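Local atomic coordinates of diol-dehydratase (Roseburia inulinivorans, PDB entry 5I2A), a protein that dehydrates diols such as 1,2-propanediol without vitamin B12, as a member of the glycyl radical enzyme family. Residues Asn180-Lys185 with Ile212-Val217; Asp800-Pro805 with Leu825-Gln830; Pro143-Ala148 with Val508-Ala513; Ile417-His422 with Asp745-Ser750; Glu645-Ile650 with Gly712-Thr717. All coordinates share one frame; numbering follows the deposited sequence.

Contact 1. Residues Asn180-Lys185 with Ile212-Val217; sequences NGVKEK and ISCDAV
With CG anti to its carbonyl carbon (chi1 -71°) and one bend in an otherwise extended chain (chi3 -66°), Lys-183 reaches from helix 171-190 to the carboxylate of Asp-215 on helix 200-233. Asp-215 turns its own CG beside its backbone N, and the two side chains meet at about a right angle. NZ of Lys-183 lies 2.6 Å from OD1 of Asp-215, a short salt bridge that uses the syn lone pair, on the side of the other oxygen. A water doubles the link: it accepts from NZ of Lys-183 at 3.2 Å and donates to OD2 of Asp-215 at 2.8 Å, so both carboxylate oxygens are engaged.

The two helices follow one another in the chain and run antiparallel, 169° between their directions and 9.8 Å apart at the closest point of the short axes, making a helical hairpin within the pyruvate formate lyase-like part of the chain. On the inner side of the bridge, CG of Lys-183 rests on CB of Cys-214 at 3.7 Å. Deeper still, CG1 of Val-182 meets SG of Cys-214 at 4.0 Å. Were Lys-183 cut back to an alanine, Asp-215 is likely to be left without its cationic mate and Cys-214 without its methylene cover. Val-182 also packs on Cys-529 of helix 525-529 and on the adjoining Leu-530, which extend the apolar side of the pair.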
# COMPACT_ATOMS: atom_id res chain seq x y z
N ASN A 180 -24.02 2.40 17.41
CA ASN A 180 -24.34 1.01 17.67
C ASN A 180 -24.85 0.35 16.41
O ASN A 180 -24.46 -0.76 16.07
CB ASN A 180 -25.38 0.89 18.78
CG ASN A 180 -25.60 -0.53 19.19
OD1 ASN A 180 -24.72 -1.15 19.78
ND2 ASN A 180 -26.77 -1.05 18.88
N GLY A 181 -25.73 1.05 15.69
CA GLY A 181 -26.23 0.59 14.42
C GLY A 181 -25.15 0.47 13.35
O GLY A 181 -25.19 -0.45 12.53
N VAL A 182 -24.21 1.41 13.33
CA VAL A 182 -23.14 1.35 12.34
C VAL A 182 -22.28 0.11 12.61
O VAL A 182 -21.94 -0.61 11.68
CB VAL A 182 -22.27 2.63 12.35
CG1 VAL A 182 -21.03 2.46 11.47
CG2 VAL A 182 -23.10 3.82 11.87
N LYS A 183 -21.96 -0.15 13.87
CA LYS A 183 -21.19 -1.33 14.25
C LYS A 183 -21.90 -2.61 13.82
O LYS A 183 -21.28 -3.54 13.32
CB LYS A 183 -20.94 -1.36 15.75
CG LYS A 183 -19.95 -0.32 16.21
CD LYS A 183 -19.49 -0.60 17.62
CE LYS A 183 -20.60 -0.47 18.63
NZ LYS A 183 -20.16 -0.90 19.99
N GLU A 184 -23.22 -2.63 14.00
CA GLU A 184 -23.98 -3.81 13.60
C GLU A 184 -23.93 -4.00 12.08
O GLU A 184 -23.87 -5.12 11.60
CB GLU A 184 -25.43 -3.71 14.07
CG GLU A 184 -26.13 -5.08 14.15
CD GLU A 184 -25.17 -6.22 14.52
OE1 GLU A 184 -24.61 -6.20 15.65
OE2 GLU A 184 -24.96 -7.13 13.67
N LYS A 185 -23.97 -2.91 11.34
CA LYS A 185 -23.80 -2.97 9.89
C LYS A 185 -22.43 -3.56 9.53
O LYS A 185 -22.30 -4.37 8.63
CB LYS A 185 -23.97 -1.56 9.32
CG LYS A 185 -23.89 -1.40 7.81
CD LYS A 185 -24.34 0.04 7.48
CE LYS A 185 -23.97 0.50 6.08
NZ LYS A 185 -24.36 1.93 5.90
N ILE A 212 -13.42 -0.28 16.29
CA ILE A 212 -12.59 0.41 17.25
C ILE A 212 -12.86 1.92 17.23
O ILE A 212 -13.00 2.55 18.28
CB ILE A 212 -11.11 0.11 17.00
CG1 ILE A 212 -10.84 -1.37 17.32
CG2 ILE A 212 -10.22 1.01 17.86
CD1 ILE A 212 -9.53 -1.90 16.80
N SER A 213 -12.97 2.49 16.03
CA SER A 213 -13.21 3.92 15.91
C SER A 213 -14.60 4.31 16.43
O SER A 213 -14.76 5.35 17.05
CB SER A 213 -13.04 4.38 14.45
OG SER A 213 -11.75 4.05 13.95
N CYS A 214 -15.60 3.49 16.16
CA CYS A 214 -16.93 3.78 16.67
C CYS A 214 -16.95 3.73 18.21
O CYS A 214 -17.50 4.62 18.86
CB CYS A 214 -17.96 2.82 16.09
SG CYS A 214 -18.36 3.16 14.38
N ASP A 215 -16.32 2.71 18.78
CA ASP A 215 -16.27 2.59 20.24
C ASP A 215 -15.47 3.73 20.88
O ASP A 215 -15.78 4.16 21.99
CB ASP A 215 -15.71 1.23 20.65
CG ASP A 215 -16.73 0.11 20.47
OD1 ASP A 215 -17.95 0.40 20.58
OD2 ASP A 215 -16.34 -1.04 20.20
N ALA A 216 -14.45 4.24 20.18
CA ALA A 216 -13.71 5.40 20.65
C ALA A 216 -14.59 6.65 20.78
O ALA A 216 -14.46 7.42 21.73
CB ALA A 216 -12.54 5.68 19.72
N VAL A 217 -15.47 6.87 19.82
CA VAL A 217 -16.34 8.03 19.86
C VAL A 217 -17.39 7.86 20.98
O VAL A 217 -17.74 8.82 21.65
CB VAL A 217 -17.04 8.26 18.51
CG1 VAL A 217 -18.00 9.44 18.60
CG2 VAL A 217 -16.00 8.47 17.40
O HOH W 1 -17.99 -3.24 20.33

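Contact 2. Residues Asp800-Pro805 with Leu825-Gln830; sequences DAQAHP and LSKSLQ
The glycyl radical loop, whose Gly-817 is the predicted radical site though unmodified here, runs between the two segments of this contact. Gln-802, near the end of helix 795-803, meets Gln-830 on the C-terminal helix 827-835, for which Ser-826 takes the N-cap position. The two glutamine side chains run alongside one another, pointing opposite ways, with their amide planes 52° apart. NE2 of Gln-802 donates to OE1 of Gln-830 at 3.1 Å, with an N-H...acceptor angle of 155°. The oxygen lies almost in the amide plane of Gln-802, whereas the donor is tilted 25° from the carbonyl plane of Gln-830. CG of Gln-802 also comes close to that oxygen, 3.3 Å from OE1 of Gln-830, and NE2 of Gln-802 lies 3.5 Å from CB of Gln-830.

NE2 of Gln-802 has a second acceptor in OD1 of Asp-831, whose OD2 pairs with Lys-827. At the other end, NE2 of Gln-830 donates to O of Phe-822 and, at 2.9 Å, to a water that in turn donates to O of Ala-801 at 3.1 Å. A leucine in place of Gln-802 would probably leave OE1 of Gln-830 and OD1 of Asp-831 without this shared donor.

Apolar contacts border the amides: Gln-802 touches Ile-834 further along the C-terminal helix, and Ala-801 packs on Tyr-808 and Phe-822. Leu-829 turns to Val-700 of helix 699-703, while the short strands 812-814 and 819-821 lie in the chain between the two helices.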
# COMPACT_ATOMS: atom_id res chain seq x y z
N ASP A 800 -13.55 53.00 8.01
CA ASP A 800 -13.52 53.31 9.44
C ASP A 800 -13.08 52.10 10.27
O ASP A 800 -12.41 52.26 11.29
CB ASP A 800 -14.89 53.79 9.93
CG ASP A 800 -14.79 54.56 11.25
OD1 ASP A 800 -13.84 55.35 11.40
OD2 ASP A 800 -15.64 54.38 12.15
N ALA A 801 -13.47 50.89 9.85
CA ALA A 801 -13.08 49.68 10.57
C ALA A 801 -11.58 49.42 10.42
O ALA A 801 -10.96 48.83 11.31
CB ALA A 801 -13.88 48.48 10.07
N GLN A 802 -11.00 49.88 9.32
CA GLN A 802 -9.55 49.84 9.17
C GLN A 802 -8.87 50.82 10.10
O GLN A 802 -7.89 50.47 10.74
CB GLN A 802 -9.14 50.15 7.73
CG GLN A 802 -9.29 48.98 6.78
CD GLN A 802 -8.55 49.20 5.47
OE1 GLN A 802 -8.57 50.30 4.92
NE2 GLN A 802 -7.90 48.15 4.97
N ALA A 803 -9.40 52.04 10.18
CA ALA A 803 -8.80 53.09 10.99
C ALA A 803 -9.01 52.88 12.49
O ALA A 803 -8.14 53.19 13.29
CB ALA A 803 -9.36 54.45 10.58
N HIS A 804 -10.16 52.33 12.86
CA HIS A 804 -10.50 52.14 14.26
C HIS A 804 -11.13 50.78 14.48
O HIS A 804 -12.34 50.69 14.71
CB HIS A 804 -11.47 53.24 14.73
CG HIS A 804 -11.01 54.62 14.42
ND1 HIS A 804 -10.07 55.29 15.18
CD2 HIS A 804 -11.34 55.46 13.41
CE1 HIS A 804 -9.84 56.48 14.65
NE2 HIS A 804 -10.60 56.61 13.58
N PRO A 805 -10.32 49.71 14.43
CA PRO A 805 -10.88 48.35 14.56
C PRO A 805 -11.61 48.10 15.87
O PRO A 805 -12.51 47.26 15.93
CB PRO A 805 -9.64 47.44 14.43
CG PRO A 805 -8.46 48.32 14.75
CD PRO A 805 -8.86 49.70 14.24
N LEU A 825 -8.89 40.10 9.48
CA LEU A 825 -8.26 39.98 8.18
C LEU A 825 -7.10 40.97 8.04
O LEU A 825 -7.14 42.06 8.61
CB LEU A 825 -9.28 40.22 7.07
CG LEU A 825 -10.53 39.34 7.13
CD1 LEU A 825 -11.43 39.61 5.93
CD2 LEU A 825 -10.17 37.85 7.20
N SER A 826 -6.08 40.58 7.27
CA SER A 826 -4.92 41.43 7.04
C SER A 826 -5.28 42.62 6.17
O SER A 826 -6.29 42.60 5.46
CB SER A 826 -3.79 40.65 6.37
OG SER A 826 -4.09 40.43 5.00
N LYS A 827 -4.44 43.65 6.20
CA LYS A 827 -4.69 44.85 5.41
C LYS A 827 -4.84 44.55 3.91
O LYS A 827 -5.71 45.11 3.25
CB LYS A 827 -3.57 45.87 5.60
CG LYS A 827 -3.78 47.11 4.76
CD LYS A 827 -2.67 48.13 4.91
CE LYS A 827 -2.76 49.17 3.80
NZ LYS A 827 -4.15 49.71 3.68
N SER A 828 -3.99 43.68 3.38
CA SER A 828 -4.06 43.40 1.95
C SER A 828 -5.39 42.73 1.57
O SER A 828 -5.96 43.01 0.52
CB SER A 828 -2.86 42.55 1.50
OG SER A 828 -2.85 41.29 2.14
N LEU A 829 -5.90 41.85 2.42
CA LEU A 829 -7.18 41.20 2.12
C LEU A 829 -8.33 42.18 2.33
O LEU A 829 -9.25 42.26 1.52
CB LEU A 829 -7.36 39.95 2.98
CG LEU A 829 -8.69 39.20 2.80
CD1 LEU A 829 -8.95 38.84 1.34
CD2 LEU A 829 -8.67 37.95 3.65
N GLN A 830 -8.28 42.95 3.41
CA GLN A 830 -9.25 44.02 3.63
C GLN A 830 -9.31 44.96 2.44
O GLN A 830 -10.39 45.32 1.98
CB GLN A 830 -8.91 44.82 4.89
CG GLN A 830 -9.08 44.10 6.21
CD GLN A 830 -8.70 45.00 7.38
OE1 GLN A 830 -8.03 46.01 7.18
NE2 GLN A 830 -9.12 44.65 8.59
O HOH W 2 -8.97 46.48 10.86

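Contact 3. Residues Pro143-Ala148 with Val508-Ala513; sequences PETLRA and VNADNA
Thr-145, in the first turn of helix 143-150, sets its hydroxyl and its methyl against two successive residues of the long helix 489-521, Asn-509 and Ala-510, in a buried helix-helix contact next to the dimer interface. The side chains of Thr-145 and Asn-509 cross obliquely. OG1 of Thr-145 donates to OD1 of Asn-509 at 2.8 Å, but it comes in over the amide rather than at its rim: the C=O...donor angle is only 104°, and the donor stands 48° out of the carbonyl plane. Asn-509 extends its amide toward the threonine with CG anti to the backbone N (chi1 -177°). The same OD1 accepts from the backbone N of Ala-142, just ahead of the shorter helix, so two donors grip it.

The other end of the amide faces the partner molecule, where ND2 of Asn-509 bonds to O of Phe-195 of the second subunit. Asn-509 therefore ties the start of helix 143-150 to the dimer interface through a single side chain. Phe-154 of strand 154-155 touches both Thr-145 and Ala-510, and Leu-506 also packs against the threonine. Beside the hydroxyl bond, CG2 of Thr-145 lies 3.6 Å from CB of Ala-510.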
# COMPACT_ATOMS: atom_id res chain seq x y z
N PRO A 143 9.74 15.97 -11.29
CA PRO A 143 10.57 17.18 -11.20
C PRO A 143 9.93 18.38 -11.90
O PRO A 143 10.04 19.49 -11.40
CB PRO A 143 11.87 16.77 -11.91
CG PRO A 143 11.90 15.27 -11.81
CD PRO A 143 10.46 14.84 -11.88
N GLU A 144 9.26 18.14 -13.02
CA GLU A 144 8.61 19.22 -13.76
C GLU A 144 7.47 19.83 -12.92
O GLU A 144 7.23 21.02 -12.97
CB GLU A 144 8.08 18.73 -15.11
CG GLU A 144 9.19 18.40 -16.14
CD GLU A 144 9.82 17.02 -15.95
OE1 GLU A 144 9.58 16.35 -14.93
OE2 GLU A 144 10.56 16.59 -16.85
N THR A 145 6.80 18.98 -12.15
CA THR A 145 5.76 19.42 -11.23
C THR A 145 6.32 20.31 -10.13
O THR A 145 5.74 21.36 -9.80
CB THR A 145 5.06 18.20 -10.60
OG1 THR A 145 4.52 17.38 -11.64
CG2 THR A 145 3.95 18.64 -9.66
N LEU A 146 7.45 19.91 -9.54
CA LEU A 146 8.09 20.73 -8.52
C LEU A 146 8.48 22.09 -9.10
O LEU A 146 8.37 23.11 -8.43
CB LEU A 146 9.31 20.01 -7.92
CG LEU A 146 9.01 18.68 -7.20
CD1 LEU A 146 10.30 17.97 -6.76
CD2 LEU A 146 8.10 18.93 -6.01
N ARG A 147 8.93 22.09 -10.35
CA ARG A 147 9.34 23.32 -11.02
C ARG A 147 8.14 24.25 -11.20
O ARG A 147 8.22 25.45 -10.94
CB ARG A 147 9.99 23.04 -12.38
CG ARG A 147 10.47 24.29 -13.10
CD ARG A 147 11.16 23.97 -14.42
NE ARG A 147 10.22 23.36 -15.35
CZ ARG A 147 10.56 22.76 -16.49
NH1 ARG A 147 11.83 22.69 -16.87
NH2 ARG A 147 9.61 22.22 -17.26
N ALA A 148 7.02 23.69 -11.64
CA ALA A 148 5.81 24.48 -11.84
C ALA A 148 5.36 25.15 -10.54
O ALA A 148 4.93 26.30 -10.53
CB ALA A 148 4.69 23.60 -12.41
N VAL A 508 -2.34 18.04 -12.04
CA VAL A 508 -2.92 16.71 -11.89
C VAL A 508 -1.86 15.77 -11.28
O VAL A 508 -2.15 15.01 -10.36
CB VAL A 508 -3.46 16.16 -13.24
CG1 VAL A 508 -3.90 14.69 -13.11
CG2 VAL A 508 -4.62 17.03 -13.77
N ASN A 509 -0.63 15.87 -11.75
CA ASN A 509 0.46 15.09 -11.17
C ASN A 509 0.63 15.36 -9.67
O ASN A 509 0.75 14.44 -8.88
CB ASN A 509 1.78 15.36 -11.92
CG ASN A 509 2.93 14.51 -11.41
OD1 ASN A 509 3.72 14.95 -10.59
ND2 ASN A 509 3.04 13.28 -11.92
N ALA A 510 0.59 16.63 -9.28
CA ALA A 510 0.78 17.01 -7.87
C ALA A 510 -0.35 16.46 -6.98
O ALA A 510 -0.09 15.86 -5.94
CB ALA A 510 0.87 18.54 -7.74
N ASP A 511 -1.59 16.65 -7.40
CA ASP A 511 -2.72 16.17 -6.61
C ASP A 511 -2.75 14.64 -6.54
O ASP A 511 -3.01 14.07 -5.49
CB ASP A 511 -4.04 16.69 -7.18
CG ASP A 511 -4.37 18.08 -6.70
OD1 ASP A 511 -4.02 18.41 -5.54
OD2 ASP A 511 -5.00 18.83 -7.46
N ASN A 512 -2.48 13.98 -7.67
CA ASN A 512 -2.46 12.52 -7.69
C ASN A 512 -1.35 11.98 -6.77
O ASN A 512 -1.53 10.99 -6.09
CB ASN A 512 -2.29 11.98 -9.12
CG ASN A 512 -3.57 12.11 -9.95
OD1 ASN A 512 -4.63 12.47 -9.43
ND2 ASN A 512 -3.49 11.78 -11.24
N ALA A 513 -0.21 12.66 -6.75
CA ALA A 513 0.87 12.30 -5.83
C ALA A 513 0.43 12.40 -4.36
O ALA A 513 0.68 11.51 -3.56
CB ALA A 513 2.11 13.17 -6.07

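Contact 4. Residues Ile417-His422 with Asp745-Ser750; sequences IPALVH and DHAIAS
The backbones come close where Ala-419, on helix 413-422, faces Ala-747 in the 745-750 loop, their CA atoms 5.4 Å apart. Only small side chains meet across so narrow a gap. CB of Ala-419 points into the loop, 3.9 Å from the carbonyl O of Ala-747 and 4.4 Å from CB of Ala-747. It also rests 4.3 Å from CB of Ser-750, so this one methyl group touches both loop residues. No hydrogen bond joins the two segments, and the interface is van der Waals packing.

Helix 413-422 follows strand 409-412, and the loop leads into strand 756-759; both strands belong to one five-stranded mixed sheet, consistent with a half-barrel of the glycyl radical enzyme fold. The contact thus brings the pyruvate formate lyase-like part of the chain against the glycine radical part.

The loop holds its own shape through an Asx motif. OD1 of Asp-745 accepts from the backbone N of Ile-748 at 3.1 Å, fairly straight at 163°, though the donor approaches from above the carboxylate, 50° out of its plane. OD2 of Asp-745 bonds to the hydroxyl of Tyr-672 on helix 661-678. Ala-749 then centres an inverse gamma turn. Ser-750 OG is hydrogen-bonded to Gln-690 and to NE of Arg-423, the residue next after the helix, while NH2 of Arg-423 reaches O of Ile-748.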
# COMPACT_ATOMS: atom_id res chain seq x y z
N ILE A 417 -28.18 20.39 -10.17
CA ILE A 417 -28.73 19.04 -10.25
C ILE A 417 -28.39 18.36 -11.59
O ILE A 417 -27.87 17.25 -11.58
CB ILE A 417 -30.27 19.07 -9.98
CG1 ILE A 417 -30.50 19.29 -8.48
CG2 ILE A 417 -30.95 17.79 -10.46
CD1 ILE A 417 -31.90 19.64 -8.11
N PRO A 418 -28.62 19.02 -12.73
CA PRO A 418 -28.16 18.37 -13.96
C PRO A 418 -26.63 18.19 -14.04
O PRO A 418 -26.17 17.20 -14.61
CB PRO A 418 -28.64 19.31 -15.06
CG PRO A 418 -29.83 19.98 -14.48
CD PRO A 418 -29.47 20.19 -13.03
N ALA A 419 -25.86 19.13 -13.48
CA ALA A 419 -24.40 18.98 -13.53
C ALA A 419 -23.96 17.72 -12.77
O ALA A 419 -23.10 16.98 -13.23
CB ALA A 419 -23.69 20.22 -12.98
N LEU A 420 -24.57 17.48 -11.61
CA LEU A 420 -24.25 16.29 -10.83
C LEU A 420 -24.63 15.01 -11.58
O LEU A 420 -23.88 14.04 -11.58
CB LEU A 420 -24.96 16.32 -9.48
CG LEU A 420 -24.40 17.37 -8.52
CD1 LEU A 420 -25.33 17.50 -7.34
CD2 LEU A 420 -22.99 17.02 -8.07
N VAL A 421 -25.79 15.03 -12.23
CA VAL A 421 -26.24 13.89 -13.00
C VAL A 421 -25.27 13.63 -14.14
O VAL A 421 -24.89 12.50 -14.39
CB VAL A 421 -27.67 14.09 -13.53
CG1 VAL A 421 -27.99 13.07 -14.62
CG2 VAL A 421 -28.68 14.01 -12.36
N HIS A 422 -24.83 14.70 -14.80
CA HIS A 422 -23.89 14.57 -15.90
C HIS A 422 -22.57 13.92 -15.46
O HIS A 422 -21.96 13.19 -16.22
CB HIS A 422 -23.63 15.93 -16.54
CG HIS A 422 -22.66 15.89 -17.69
ND1 HIS A 422 -22.87 15.12 -18.82
CD2 HIS A 422 -21.49 16.54 -17.89
CE1 HIS A 422 -21.86 15.29 -19.66
NE2 HIS A 422 -21.01 16.15 -19.12
N ASP A 745 -19.50 28.82 -19.36
CA ASP A 745 -20.10 27.51 -19.12
C ASP A 745 -19.86 27.12 -17.66
O ASP A 745 -18.78 26.66 -17.31
CB ASP A 745 -19.52 26.45 -20.05
CG ASP A 745 -20.23 25.11 -19.95
OD1 ASP A 745 -20.86 24.82 -18.91
OD2 ASP A 745 -20.15 24.33 -20.91
N HIS A 746 -20.88 27.27 -16.82
CA HIS A 746 -20.72 26.97 -15.40
C HIS A 746 -20.84 25.49 -15.09
O HIS A 746 -20.16 24.99 -14.19
CB HIS A 746 -21.76 27.73 -14.57
CG HIS A 746 -21.56 29.21 -14.58
ND1 HIS A 746 -21.06 29.89 -13.49
CD2 HIS A 746 -21.78 30.13 -15.54
CE1 HIS A 746 -20.98 31.18 -13.79
NE2 HIS A 746 -21.41 31.35 -15.03
N ALA A 747 -21.72 24.81 -15.83
CA ALA A 747 -22.04 23.41 -15.56
C ALA A 747 -20.84 22.49 -15.75
O ALA A 747 -20.68 21.53 -15.01
CB ALA A 747 -23.20 22.95 -16.44
N ILE A 748 -19.99 22.79 -16.72
CA ILE A 748 -18.79 21.98 -16.93
C ILE A 748 -17.82 22.13 -15.75
O ILE A 748 -17.09 21.21 -15.43
CB ILE A 748 -18.09 22.30 -18.27
CG1 ILE A 748 -17.06 21.23 -18.62
CG2 ILE A 748 -17.46 23.70 -18.30
CD1 ILE A 748 -16.44 21.45 -20.02
N ALA A 749 -17.85 23.29 -15.08
CA ALA A 749 -17.09 23.48 -13.84
C ALA A 749 -17.88 22.94 -12.66
O ALA A 749 -18.31 23.69 -11.78
CB ALA A 749 -16.76 24.94 -13.63
N SER A 750 -18.04 21.62 -12.62
CA SER A 750 -19.01 21.01 -11.73
C SER A 750 -18.47 20.86 -10.31
O SER A 750 -19.17 20.37 -9.44
CB SER A 750 -19.45 19.66 -12.30
OG SER A 750 -18.35 18.88 -12.70

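Contact 5. Residues Glu645-Ile650 with Gly712-Thr717; sequences EIHEMI and GRLAHT
His-647 and Gly-712 bury nearly equal shares of this contact, with Ile-650 next, one helical turn along from the histidine. They join helix 637-651 to the loop that runs between helices 699-703 and 734-741. NE2 of His-647 donates to O of Gly-712 at 2.8 Å, close to straight at 165°. The oxygen lies at the ring edge, near its plane, and the donor lies in the carbonyl plane on a lone pair. His-647 swings its ring out to the loop with CG anti to the backbone N (chi1 -163°), and Tyr-591 stacks on that ring. CD2 of Leu-714 approaches the same nitrogen obliquely, 3.8 Å from NE2 of His-647.

Ile-650 sends CG2 to within 3.7 Å of the backbone N of Gly-712. Glycine suits this place on two counts: at phi 107° a CB would jam against the preceding carbonyl, and it would stand tight against CG2 of Ile-650. Past the contact, Arg-713 grips O of Thr-717 with NE and NH2, bracing the type II turn Leu-714 to Thr-717.

A backbone carbonyl can only accept, so the bond implies a hydrogen on NE2 of His-647 and, with the stacked tyrosine, restrains the rotation of the ring.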
# COMPACT_ATOMS: atom_id res chain seq x y z
N GLU A 645 0.37 56.11 -21.66
CA GLU A 645 -0.73 56.20 -22.61
C GLU A 645 -1.18 54.81 -23.06
O GLU A 645 -2.34 54.61 -23.38
CB GLU A 645 -0.37 57.06 -23.82
CG GLU A 645 0.75 56.56 -24.67
CD GLU A 645 1.08 57.53 -25.81
OE1 GLU A 645 0.63 57.28 -26.95
OE2 GLU A 645 1.78 58.54 -25.55
N ILE A 646 -0.25 53.86 -23.06
CA ILE A 646 -0.61 52.47 -23.31
C ILE A 646 -1.57 51.98 -22.22
O ILE A 646 -2.61 51.40 -22.51
CB ILE A 646 0.63 51.57 -23.37
CG1 ILE A 646 1.36 51.78 -24.71
CG2 ILE A 646 0.24 50.10 -23.22
CD1 ILE A 646 2.62 50.97 -24.85
N HIS A 647 -1.23 52.24 -20.96
CA HIS A 647 -2.09 51.89 -19.85
C HIS A 647 -3.45 52.56 -19.99
O HIS A 647 -4.48 51.94 -19.78
CB HIS A 647 -1.45 52.30 -18.52
CG HIS A 647 -2.06 51.62 -17.34
ND1 HIS A 647 -2.24 52.25 -16.12
CD2 HIS A 647 -2.53 50.36 -17.17
CE1 HIS A 647 -2.79 51.41 -15.26
NE2 HIS A 647 -2.98 50.25 -15.87
N GLU A 648 -3.44 53.84 -20.36
CA GLU A 648 -4.68 54.59 -20.47
C GLU A 648 -5.59 54.05 -21.56
O GLU A 648 -6.79 53.93 -21.33
CB GLU A 648 -4.41 56.08 -20.73
CG GLU A 648 -4.08 56.89 -19.47
CD GLU A 648 -5.10 56.74 -18.34
OE1 GLU A 648 -6.29 56.46 -18.62
OE2 GLU A 648 -4.71 56.90 -17.16
N MET A 649 -5.05 53.70 -22.72
CA MET A 649 -5.93 53.18 -23.76
C MET A 649 -6.44 51.78 -23.38
O MET A 649 -7.53 51.40 -23.77
CB MET A 649 -5.26 53.15 -25.14
CG MET A 649 -3.85 52.63 -25.22
SD MET A 649 -3.16 52.92 -26.87
CE MET A 649 -4.13 51.76 -27.78
N ILE A 650 -5.66 51.04 -22.59
CA ILE A 650 -6.12 49.74 -22.12
C ILE A 650 -7.27 49.90 -21.12
O ILE A 650 -8.27 49.20 -21.21
CB ILE A 650 -4.97 48.92 -21.49
CG1 ILE A 650 -4.13 48.27 -22.60
CG2 ILE A 650 -5.51 47.85 -20.56
CD1 ILE A 650 -2.82 47.72 -22.13
N GLY A 712 -4.66 45.63 -17.73
CA GLY A 712 -4.36 46.91 -17.09
C GLY A 712 -4.06 46.79 -15.61
O GLY A 712 -3.72 47.77 -14.92
N ARG A 713 -4.18 45.57 -15.11
CA ARG A 713 -3.89 45.27 -13.73
C ARG A 713 -2.39 45.47 -13.46
O ARG A 713 -1.56 45.01 -14.24
CB ARG A 713 -4.33 43.83 -13.43
CG ARG A 713 -4.06 43.35 -12.03
CD ARG A 713 -4.35 41.84 -11.85
NE ARG A 713 -3.32 41.35 -10.95
CZ ARG A 713 -2.11 41.00 -11.35
NH1 ARG A 713 -1.80 41.03 -12.65
NH2 ARG A 713 -1.20 40.64 -10.47
N LEU A 714 -2.04 46.14 -12.37
CA LEU A 714 -0.64 46.39 -12.06
C LEU A 714 0.01 45.17 -11.40
O LEU A 714 -0.67 44.32 -10.83
CB LEU A 714 -0.49 47.61 -11.14
CG LEU A 714 -1.06 48.92 -11.71
CD1 LEU A 714 -0.73 50.11 -10.79
CD2 LEU A 714 -0.56 49.17 -13.13
N ALA A 715 1.33 45.11 -11.50
CA ALA A 715 2.10 43.99 -10.98
C ALA A 715 1.83 43.68 -9.50
O ALA A 715 1.78 44.58 -8.66
CB ALA A 715 3.59 44.26 -11.18
N HIS A 716 1.64 42.40 -9.22
CA HIS A 716 1.55 41.84 -7.87
C HIS A 716 0.30 42.27 -7.09
O HIS A 716 0.19 41.99 -5.91
CB HIS A 716 2.83 42.17 -7.10
CG HIS A 716 4.07 41.82 -7.86
ND1 HIS A 716 5.14 42.67 -7.98
CD2 HIS A 716 4.37 40.72 -8.61
CE1 HIS A 716 6.06 42.11 -8.75
NE2 HIS A 716 5.62 40.93 -9.14
N THR A 717 -0.66 42.89 -7.77
CA THR A 717 -1.96 43.18 -7.16
C THR A 717 -2.85 41.94 -7.29
O THR A 717 -2.52 41.03 -8.05
CB THR A 717 -2.62 44.40 -7.80
OG1 THR A 717 -2.93 44.12 -9.17
CG2 THR A 717 -1.70 45.66 -7.68

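Overall arrangement
No two contacts use the same helix or loop. Contacts 3 and 4 are buried and alternate along the chain; contact 3 meets the second subunit, whereas contact 4 has no hydrogen bond between its segments, only van der Waals packing, and brings the pyruvate formate lyase-like and glycine radical parts of the chain together. Contact 5 is buried too, though its centre lies about 31 Å from that of the chain, and rests on a straight histidine-to-carbonyl bond. Contacts 1 and 2, only partly buried, are the two with a bridging water: a salt bridge in the former, paired amides in the latter. Contacts 2 and 5 approach most closely, nearest atoms about 8 Å apart, without touching.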